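Local coordinates for Tb427.07.360- putative uncharacterized metacyclic invariant surface protein from Trypanosoma brucei (Trypanosoma brucei, PDB 5VTL), which is of unknown function but, as an invariant surface protein with an extended helical architecture, is probably exposed on the surface of the metacyclic-stage parasite, at residues A[111-114]-A[115-119]. Numbering follows the deposited sequence.
Sequences YLKS and VAEDN
Y111 and V115, one turn apart at the C-terminal end of helix 105-116, about 35 Å from the centre of the elongated helical chain, meet by a CH-pi contact: methyl CG2 of V115 sits over one ring face, off-centre toward the rim, 3.8 Å from CZ of Y111. The ring is placed by CG lying anti to the backbone N (chi1 165°); its hydroxyl hydrogen-bonds to the carbonyl of Q1, and helix 4-58 touches the side chain. Two donors grip O of Y111: V115 N at 3.2 Å, and S114 OG at 2.6 Å, folded back over its own backbone (chi1 86°). The last turn is closed by A116 N to L112 O (3.0 Å) and E117 N to K113 O (2.9 Å). From E117 on, the backbone departs from the helix, and D118 N bonds to V115 O. A water donates a short bond to OD2 of D118 (2.7 Å) and a longer one to O of S114, while OD1 of D118 is hydrogen-bonded to S120 OG. K113 and E117 cross, CE of K113 3.3 Å from OE2 of E117, but NZ stays 4.5 Å from that oxygen, too far for a salt bridge, so any attraction is probably weak.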
loop_
_atom_site.group_PDB
_atom_site.type_symbol
_atom_site.label_atom_id
_atom_site.label_comp_id
_atom_site.label_asym_id
_atom_site.label_seq_id
_atom_site.Cartn_x
_atom_site.Cartn_y
_atom_site.Cartn_z
ATOM N N TYR A 111 15.859 25.346 1.741
ATOM C CA TYR A 111 15.363 26.245 0.695
ATOM C C TYR A 111 14.152 27.002 1.209
ATOM O O TYR A 111 14.059 28.223 1.047
ATOM C CB TYR A 111 15.021 25.481 -0.592
ATOM C CG TYR A 111 14.184 26.319 -1.541
ATOM C CD1 TYR A 111 14.767 27.276 -2.329
ATOM C CD2 TYR A 111 12.800 26.185 -1.594
ATOM C CE1 TYR A 111 14.021 28.059 -3.182
ATOM C CE2 TYR A 111 12.032 26.975 -2.454
ATOM C CZ TYR A 111 12.649 27.910 -3.235
ATOM O OH TYR A 111 11.894 28.698 -4.084
ATOM N N LEU A 112 13.216 26.298 1.831
ATOM C CA LEU A 112 12.007 26.959 2.316
ATOM C C LEU A 112 12.331 28.013 3.382
ATOM O O LEU A 112 11.801 29.131 3.331
ATOM C CB LEU A 112 10.997 25.940 2.843
ATOM C CG LEU A 112 10.308 25.088 1.771
ATOM C CD1 LEU A 112 9.568 23.912 2.420
ATOM C CD2 LEU A 112 9.373 25.907 0.888
ATOM N N LYS A 113 13.232 27.693 4.308
ATOM C CA LYS A 113 13.624 28.664 5.320
ATOM C C LYS A 113 14.281 29.872 4.667
ATOM O O LYS A 113 14.058 31.017 5.079
ATOM C CB LYS A 113 14.571 28.028 6.341
ATOM C CG LYS A 113 15.146 29.004 7.361
ATOM C CD LYS A 113 15.880 28.253 8.482
ATOM C CE LYS A 113 16.130 29.139 9.713
ATOM N NZ LYS A 113 17.284 28.617 10.558
ATOM N N SER A 114 15.078 29.615 3.634
ATOM C CA SER A 114 15.768 30.676 2.890
ATOM C C SER A 114 14.814 31.673 2.263
ATOM O O SER A 114 15.182 32.816 2.080
ATOM C CB SER A 114 16.690 30.102 1.789
ATOM O OG SER A 114 15.978 29.871 0.559
ATOM N N VAL A 115 13.603 31.247 1.907
ATOM C CA VAL A 115 12.617 32.180 1.356
ATOM C C VAL A 115 11.845 32.855 2.477
ATOM O O VAL A 115 11.579 34.072 2.428
ATOM C CB VAL A 115 11.641 31.474 0.382
ATOM C CG1 VAL A 115 10.630 32.480 -0.178
ATOM C CG2 VAL A 115 12.424 30.776 -0.730
ATOM N N ALA A 116 11.484 32.066 3.480
ATOM C CA ALA A 116 10.706 32.561 4.600
ATOM C C ALA A 116 11.429 33.755 5.228
ATOM O O ALA A 116 10.818 34.770 5.554
ATOM C CB ALA A 116 10.507 31.479 5.602
ATOM N N GLU A 117 12.755 33.640 5.325
ATOM C CA GLU A 117 13.560 34.633 6.002
ATOM C C GLU A 117 14.208 35.652 5.059
ATOM O O GLU A 117 15.085 36.425 5.475
ATOM C CB GLU A 117 14.621 33.911 6.842
ATOM C CG GLU A 117 13.961 32.929 7.824
ATOM C CD GLU A 117 14.855 32.439 8.951
ATOM O OE1 GLU A 117 16.095 32.605 8.884
ATOM O OE2 GLU A 117 14.289 31.860 9.904
ATOM N N ASP A 118 13.771 35.676 3.797
ATOM C CA ASP A 118 14.354 36.579 2.821
ATOM C C ASP A 118 13.446 37.783 2.623
ATOM O O ASP A 118 12.352 37.657 2.076
ATOM C CB ASP A 118 14.608 35.826 1.498
ATOM C CG ASP A 118 15.467 36.611 0.521
ATOM O OD1 ASP A 118 15.526 37.840 0.636
ATOM O OD2 ASP A 118 16.104 35.981 -0.346
ATOM N N ASN A 119 13.899 38.948 3.095
ATOM C CA ASN A 119 13.134 40.196 2.986
ATOM C C ASN A 119 12.985 40.698 1.553
ATOM O O ASN A 119 12.213 41.617 1.295
ATOM C CB ASN A 119 13.800 41.287 3.828
ATOM C CG ASN A 119 13.757 40.980 5.301
ATOM O OD1 ASN A 119 12.753 40.492 5.811
ATOM N ND2 ASN A 119 14.877 41.209 5.989
HETATM O O HOH W 1 14.983 33.595 -1.097
#